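Local coordinates for putative cytochrome P450 120 (Synechocystis sp., PDB 2VE3), which binds heme and retinoic acid and probably acts as a cytochrome P450 monooxygenase, inserting oxygen into its substrate, at residues Y131-Q134 with W135-N139; V141-Y144 with P145-R149. All coordinates share one frame; numbering follows the deposited sequence.

Contact 1. Residues Y131-Q134 with W135-N139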
ATOM      1  N   TYR A 131      -5.251  -7.764 -20.062  1.00 29.59           N
ATOM      2  CA  TYR A 131      -3.935  -8.280 -19.673  1.00 29.76           C
ATOM      3  C   TYR A 131      -3.907  -9.793 -19.541  1.00 30.08           C
ATOM      4  O   TYR A 131      -2.938 -10.415 -19.951  1.00 30.19           O
ATOM      5  CB  TYR A 131      -3.447  -7.641 -18.370  1.00 29.33           C
ATOM      6  CG  TYR A 131      -2.775  -6.308 -18.572  1.00 29.50           C
ATOM      7  CD1 TYR A 131      -3.510  -5.124 -18.503  1.00 28.85           C
ATOM      8  CD2 TYR A 131      -1.409  -6.225 -18.852  1.00 28.34           C
ATOM      9  CE1 TYR A 131      -2.909  -3.904 -18.695  1.00 27.13           C
ATOM     10  CE2 TYR A 131      -0.803  -4.996 -19.048  1.00 28.45           C
ATOM     11  CZ  TYR A 131      -1.568  -3.845 -18.968  1.00 28.19           C
ATOM     12  OH  TYR A 131      -0.991  -2.616 -19.151  1.00 29.72           O
ATOM     13  N   LEU A 132      -4.963 -10.375 -18.968  1.00 30.59           N
ATOM     14  CA  LEU A 132      -5.062 -11.829 -18.802  1.00 31.11           C
ATOM     15  C   LEU A 132      -4.989 -12.553 -20.141  1.00 31.82           C
ATOM     16  O   LEU A 132      -4.301 -13.570 -20.273  1.00 31.61           O
ATOM     17  CB  LEU A 132      -6.350 -12.206 -18.053  1.00 30.67           C
ATOM     18  CG  LEU A 132      -6.394 -11.851 -16.564  1.00 30.58           C
ATOM     19  CD1 LEU A 132      -7.792 -11.966 -15.999  1.00 28.75           C
ATOM     20  CD2 LEU A 132      -5.417 -12.710 -15.772  1.00 29.55           C
ATOM     21  N   GLU A 133      -5.698 -12.005 -21.127  1.00 33.10           N
ATOM     22  CA  GLU A 133      -5.685 -12.511 -22.494  1.00 34.56           C
ATOM     23  C   GLU A 133      -4.267 -12.547 -23.078  1.00 34.75           C
ATOM     24  O   GLU A 133      -3.845 -13.572 -23.618  1.00 34.91           O
ATOM     25  CB  GLU A 133      -6.637 -11.688 -23.374  1.00 34.91           C
ATOM     26  CG  GLU A 133      -6.429 -11.893 -24.882  1.00 37.78           C
ATOM     27  CD  GLU A 133      -7.690 -11.670 -25.693  1.00 40.80           C
ATOM     28  OE1 GLU A 133      -8.717 -12.323 -25.394  1.00 43.00           O
ATOM     29  OE2 GLU A 133      -7.648 -10.860 -26.641  1.00 42.16           O
ATOM     30  N   GLN A 134      -3.542 -11.435 -22.960  1.00 35.14           N
ATOM     31  CA  GLN A 134      -2.140 -11.378 -23.367  1.00 35.91           C
ATOM     32  C   GLN A 134      -1.294 -12.438 -22.647  1.00 35.59           C
ATOM     33  O   GLN A 134      -0.567 -13.194 -23.298  1.00 35.72           O
ATOM     34  CB  GLN A 134      -1.553  -9.975 -23.151  1.00 36.25           C
ATOM     35  CG  GLN A 134      -0.130  -9.810 -23.718  1.00 38.53           C
ATOM     36  CD  GLN A 134       0.763  -8.875 -22.886  1.00 41.49           C
ATOM     37  OE1 GLN A 134       0.328  -8.309 -21.877  1.00 43.15           O
ATOM     38  NE2 GLN A 134       2.020  -8.716 -23.313  1.00 41.51           N
ATOM     39  N   TRP A 135      -1.402 -12.505 -21.317  1.00 35.20           N
ATOM     40  CA  TRP A 135      -0.607 -13.459 -20.521  1.00 34.62           C
ATOM     41  C   TRP A 135      -0.956 -14.923 -20.800  1.00 34.63           C
ATOM     42  O   TRP A 135      -0.078 -15.788 -20.793  1.00 34.61           O
ATOM     43  CB  TRP A 135      -0.711 -13.176 -19.018  1.00 33.90           C
ATOM     44  CG  TRP A 135      -0.321 -11.782 -18.618  1.00 33.25           C
ATOM     45  CD1 TRP A 135       0.644 -10.993 -19.189  1.00 31.99           C
ATOM     46  CD2 TRP A 135      -0.883 -11.018 -17.546  1.00 32.00           C
ATOM     47  NE1 TRP A 135       0.709  -9.782 -18.538  1.00 32.96           N
ATOM     48  CE2 TRP A 135      -0.221  -9.768 -17.530  1.00 32.07           C
ATOM     49  CE3 TRP A 135      -1.886 -11.267 -16.597  1.00 31.44           C
ATOM     50  CZ2 TRP A 135      -0.527  -8.770 -16.593  1.00 32.22           C
ATOM     51  CZ3 TRP A 135      -2.193 -10.271 -15.674  1.00 32.01           C
ATOM     52  CH2 TRP A 135      -1.514  -9.038 -15.683  1.00 31.83           C
ATOM     53  N   GLY A 136      -2.234 -15.183 -21.037  1.00 34.99           N
ATOM     54  CA  GLY A 136      -2.703 -16.513 -21.415  1.00 36.19           C
ATOM     55  C   GLY A 136      -2.192 -17.030 -22.756  1.00 36.68           C
ATOM     56  O   GLY A 136      -2.117 -18.246 -22.955  1.00 36.82           O
ATOM     57  N   LYS A 137      -1.857 -16.108 -23.667  1.00 37.03           N
ATOM     58  CA  LYS A 137      -1.249 -16.429 -24.967  1.00 37.49           C
ATOM     59  C   LYS A 137       0.217 -16.804 -24.850  1.00 37.64           C
ATOM     60  O   LYS A 137       0.700 -17.652 -25.599  1.00 37.76           O
ATOM     61  CB  LYS A 137      -1.358 -15.253 -25.937  1.00 37.71           C
ATOM     62  CG  LYS A 137      -2.733 -15.031 -26.533  1.00 38.82           C
ATOM     63  CD  LYS A 137      -2.670 -13.949 -27.596  1.00 41.20           C
ATOM     64  CE  LYS A 137      -3.938 -13.104 -27.604  1.00 42.52           C
ATOM     65  NZ  LYS A 137      -3.877 -12.018 -28.623  1.00 43.28           N
ATOM     66  N   ALA A 138       0.926 -16.165 -23.918  1.00 37.66           N
ATOM     67  CA  ALA A 138       2.371 -16.377 -23.749  1.00 37.54           C
ATOM     68  C   ALA A 138       2.699 -17.766 -23.215  1.00 37.49           C
ATOM     69  O   ALA A 138       1.811 -18.482 -22.738  1.00 37.92           O
ATOM     70  CB  ALA A 138       2.970 -15.300 -22.825  1.00 37.65           C
ATOM     71  N   ASN A 139       3.970 -18.152 -23.301  1.00 36.99           N
ATOM     72  CA  ASN A 139       4.426 -19.368 -22.637  1.00 36.86           C
ATOM     73  C   ASN A 139       4.690 -19.035 -21.167  1.00 36.21           C
ATOM     74  O   ASN A 139       3.744 -18.894 -20.388  1.00 37.09           O
ATOM     75  CB  ASN A 139       5.664 -19.964 -23.336  1.00 37.22           C
ATOM     76  CG  ASN A 139       5.917 -21.425 -22.952  1.00 38.24           C
ATOM     77  OD1 ASN A 139       4.977 -22.200 -22.733  1.00 39.15           O
ATOM     78  ND2 ASN A 139       7.193 -21.808 -22.884  1.00 38.43           N
TER
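Tyr131 and Trp135 sit one helical turn apart and carry most of the apolar packing. Tyr131 CB lies over the face of the Trp135 six-membered ring, 3.7 Å from its centroid, in a CH-pi contact. The tyrosine ring then runs past the indole rim, with Tyr131 CD2 3.5 Å from Trp135 CZ2. At 44° the two ring planes are neither stacked nor T-shaped. Trp135 has CG anti to its carbonyl carbon (chi1 -56°), which turns the indole back along the helix and under Tyr131. Leu132 CD2 reaches the indole edge, 3.9 Å from Trp135 CE3.

The polar contacts are mainly backbone bonds. Trp135 N donates to Tyr131 O at 2.9 Å, and that same oxygen lies over the indole face. Gly136 N binds Leu132 O, and Lys137 N binds Glu133 O at 3.2 Å. Gln134 O receives only weak bonds from Lys137 N and Ala138 N as the helix ends. The polar atoms of the aromatic pair turn to helix 143-159: Tyr131 OH bonds to Asp153 and Trp135 NE1 to Gln146.

The charged pair is loose. Glu133 and Lys137 lie side by side, but Glu133 OE2 and Lys137 NZ are 4.4 Å apart, too far for a salt bridge. This is the C-terminal end of helix 121-137 in the P450 fold, its aromatic i, i+4 pair packed on helix 143-159, with Leu132 and Trp135 also touching helix 394-411.

Contact 2. Residues V141-Y144 with P145-R149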
ATOM      1  N   VAL A 141       5.357 -16.442 -18.304  1.00 31.17           N
ATOM      2  CA  VAL A 141       5.202 -15.021 -17.981  1.00 29.79           C
ATOM      3  C   VAL A 141       6.088 -14.652 -16.791  1.00 28.50           C
ATOM      4  O   VAL A 141       5.992 -15.263 -15.731  1.00 28.09           O
ATOM      5  CB  VAL A 141       3.730 -14.637 -17.707  1.00 29.96           C
ATOM      6  CG1 VAL A 141       3.593 -13.124 -17.449  1.00 30.79           C
ATOM      7  CG2 VAL A 141       2.848 -15.050 -18.877  1.00 30.35           C
ATOM      8  N   ILE A 142       6.982 -13.682 -16.988  1.00 27.12           N
ATOM      9  CA  ILE A 142       7.698 -13.046 -15.869  1.00 25.35           C
ATOM     10  C   ILE A 142       6.722 -12.037 -15.244  1.00 24.07           C
ATOM     11  O   ILE A 142       6.633 -10.891 -15.703  1.00 22.92           O
ATOM     12  CB  ILE A 142       9.014 -12.364 -16.338  1.00 25.62           C
ATOM     13  CG1 ILE A 142       9.906 -13.385 -17.055  1.00 26.06           C
ATOM     14  CG2 ILE A 142       9.739 -11.689 -15.162  1.00 23.88           C
ATOM     15  CD1 ILE A 142      11.229 -12.804 -17.613  1.00 26.50           C
ATOM     16  N   TRP A 143       5.983 -12.474 -14.215  1.00 22.13           N
ATOM     17  CA  TRP A 143       4.740 -11.786 -13.829  1.00 21.27           C
ATOM     18  C   TRP A 143       4.895 -10.448 -13.131  1.00 21.18           C
ATOM     19  O   TRP A 143       4.132  -9.527 -13.405  1.00 21.17           O
ATOM     20  CB  TRP A 143       3.836 -12.660 -12.953  1.00 20.96           C
ATOM     21  CG  TRP A 143       2.389 -12.578 -13.305  1.00 19.78           C
ATOM     22  CD1 TRP A 143       1.781 -11.624 -14.065  1.00 19.98           C
ATOM     23  CD2 TRP A 143       1.358 -13.493 -12.903  1.00 19.94           C
ATOM     24  NE1 TRP A 143       0.431 -11.894 -14.181  1.00 19.41           N
ATOM     25  CE2 TRP A 143       0.149 -13.039 -13.477  1.00 19.45           C
ATOM     26  CE3 TRP A 143       1.342 -14.663 -12.119  1.00 20.77           C
ATOM     27  CZ2 TRP A 143      -1.067 -13.712 -13.294  1.00 19.80           C
ATOM     28  CZ3 TRP A 143       0.132 -15.341 -11.951  1.00 19.50           C
ATOM     29  CH2 TRP A 143      -1.052 -14.860 -12.533  1.00 20.33           C
ATOM     30  N   TYR A 144       5.847 -10.335 -12.214  1.00 20.96           N
ATOM     31  CA  TYR A 144       5.896  -9.138 -11.396  1.00 21.20           C
ATOM     32  C   TYR A 144       5.873  -7.813 -12.226  1.00 21.37           C
ATOM     33  O   TYR A 144       5.018  -6.972 -11.980  1.00 21.81           O
ATOM     34  CB  TYR A 144       7.005  -9.205 -10.330  1.00 20.90           C
ATOM     35  CG  TYR A 144       7.047  -7.958  -9.475  1.00 21.79           C
ATOM     36  CD1 TYR A 144       6.092  -7.740  -8.467  1.00 21.84           C
ATOM     37  CD2 TYR A 144       8.021  -6.978  -9.693  1.00 22.83           C
ATOM     38  CE1 TYR A 144       6.101  -6.582  -7.703  1.00 21.12           C
ATOM     39  CE2 TYR A 144       8.053  -5.819  -8.920  1.00 22.42           C
ATOM     40  CZ  TYR A 144       7.086  -5.625  -7.933  1.00 21.54           C
ATOM     41  OH  TYR A 144       7.124  -4.480  -7.184  1.00 19.85           O
ATOM     42  N   PRO A 145       6.774  -7.654 -13.232  1.00 21.64           N
ATOM     43  CA  PRO A 145       6.811  -6.444 -14.078  1.00 21.71           C
ATOM     44  C   PRO A 145       5.535  -6.213 -14.878  1.00 21.80           C
ATOM     45  O   PRO A 145       5.172  -5.065 -15.151  1.00 21.35           O
ATOM     46  CB  PRO A 145       7.964  -6.730 -15.055  1.00 21.93           C
ATOM     47  CG  PRO A 145       8.778  -7.771 -14.402  1.00 22.04           C
ATOM     48  CD  PRO A 145       7.826  -8.610 -13.626  1.00 21.52           C
ATOM     49  N   GLN A 146       4.876  -7.306 -15.252  1.00 21.82           N
ATOM     50  CA  GLN A 146       3.568  -7.266 -15.902  1.00 22.33           C
ATOM     51  C   GLN A 146       2.466  -6.724 -15.000  1.00 22.28           C
ATOM     52  O   GLN A 146       1.647  -5.927 -15.441  1.00 21.91           O
ATOM     53  CB  GLN A 146       3.168  -8.656 -16.401  1.00 22.65           C
ATOM     54  CG  GLN A 146       3.960  -9.143 -17.606  1.00 24.38           C
ATOM     55  CD  GLN A 146       3.865  -8.219 -18.808  1.00 25.57           C
ATOM     56  OE1 GLN A 146       2.770  -7.925 -19.318  1.00 26.16           O
ATOM     57  NE2 GLN A 146       5.021  -7.773 -19.283  1.00 27.16           N
ATOM     58  N   LEU A 147       2.441  -7.188 -13.751  1.00 22.92           N
ATOM     59  CA  LEU A 147       1.481  -6.711 -12.762  1.00 23.65           C
ATOM     60  C   LEU A 147       1.659  -5.214 -12.527  1.00 23.54           C
ATOM     61  O   LEU A 147       0.676  -4.515 -12.345  1.00 23.11           O
ATOM     62  CB  LEU A 147       1.620  -7.485 -11.450  1.00 23.70           C
ATOM     63  CG  LEU A 147       1.177  -8.961 -11.495  1.00 25.36           C
ATOM     64  CD1 LEU A 147       1.744  -9.700 -10.293  1.00 26.16           C
ATOM     65  CD2 LEU A 147      -0.349  -9.122 -11.557  1.00 24.52           C
ATOM     66  N   ARG A 148       2.912  -4.745 -12.572  1.00 23.79           N
ATOM     67  CA  ARG A 148       3.240  -3.325 -12.446  1.00 24.62           C
ATOM     68  C   ARG A 148       2.685  -2.512 -13.607  1.00 25.16           C
ATOM     69  O   ARG A 148       2.236  -1.384 -13.408  1.00 25.22           O
ATOM     70  CB  ARG A 148       4.749  -3.100 -12.332  1.00 24.64           C
ATOM     71  CG  ARG A 148       5.336  -3.535 -11.007  1.00 24.88           C
ATOM     72  CD  ARG A 148       6.736  -2.995 -10.781  1.00 25.14           C
ATOM     73  NE  ARG A 148       6.729  -1.561 -10.517  1.00 24.91           N
ATOM     74  CZ  ARG A 148       6.511  -1.003  -9.331  1.00 25.71           C
ATOM     75  NH1 ARG A 148       6.277  -1.764  -8.264  1.00 24.19           N
ATOM     76  NH2 ARG A 148       6.519   0.330  -9.216  1.00 24.90           N
ATOM     77  N   ARG A 149       2.697  -3.084 -14.812  1.00 25.51           N
ATOM     78  CA  ARG A 149       2.122  -2.396 -15.979  1.00 25.69           C
ATOM     79  C   ARG A 149       0.615  -2.271 -15.834  1.00 24.69           C
ATOM     80  O   ARG A 149       0.068  -1.189 -16.011  1.00 24.96           O
ATOM     81  CB  ARG A 149       2.495  -3.081 -17.297  1.00 25.87           C
ATOM     82  CG  ARG A 149       3.993  -3.023 -17.615  1.00 29.53           C
ATOM     83  CD  ARG A 149       4.289  -3.068 -19.125  1.00 33.62           C
ATOM     84  NE  ARG A 149       4.618  -1.733 -19.641  1.00 38.03           N
ATOM     85  CZ  ARG A 149       5.846  -1.207 -19.670  1.00 38.43           C
ATOM     86  NH1 ARG A 149       6.893  -1.903 -19.222  1.00 38.86           N
ATOM     87  NH2 ARG A 149       6.031   0.017 -20.146  1.00 37.45           N
TER
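Strand 140-142 is followed by helix 143-159, in whose first turn Leu147 N donates to Trp143 O at 2.9 Å and Arg148 N to Tyr144 O at 3.1 Å. Pro145 lacks an N-H, which costs nothing in a first turn, where no helical carbonyl lies one turn back to receive it. Its ring packs on the last strand residue, with Pro145 CD 3.9 Å from Ile142 CG2.

Trp143 and Leu147 form the buried apolar pair. Leu147 CG lies over the face of the indole five-membered ring, 4.1 Å from its centroid. Gln146 comes from a different direction, with CB near the ring plane at the indole edge.

Tyr144 and Arg148 pair through both aliphatic and polar atoms. Tyr144 has CG anti to the backbone N (chi1 -180°), and the arginine chain crosses over one face of its ring at the rim. Arg148 CG lies above that face, and Arg148 CD is 3.6 Å from Tyr144 CE2. A bend at chi3 (72°) brings the guanidinium round to the phenol. Arg148 NH1 donates to Tyr144 OH at 3.0 Å, with an N-H...O angle of 135° and the oxygen tilted from the guanidinium plane. Arg148 NE forms a salt bridge to Glu175 and NH1 another to Glu257. NH1 thus serves both a carboxylate and the phenol, and these bonds probably fix the turn of the guanidinium. A leucine in place of Tyr144 would probably leave NH1 with Glu257 but no hydroxyl, and take the flat face from under Arg148 CG and CD.

Val141 pairs through its backbone with Val438 of strand 437-442. The whole is a strand-to-helix junction of the P450 fold, where an edge strand is followed by helix 143-159.

Contacts 1 and 2 follow each other in the chain, their centres 11 Å apart, and the chain turns back between them so that they touch. Trp135 NE1 of contact 1 and Gln146 OE1 of contact 2 are 2.9 Å apart, a probable hydrogen bond. Trp135 and Trp143 meet edge-to-face, with Trp135 CE3 3.4 Å from Trp143 NE1. Trp135 O also packs on Val141 CG2, at 3.6 Å. Contact 2 is the deeper: its centre is about 17 Å from the centre of the chain, against about 26 Å for contact 1. Both lie away from the heme and retinoic acid sites. The side chain of Arg148 is about 10 Å from retinoic acid and about 12 Å from the heme.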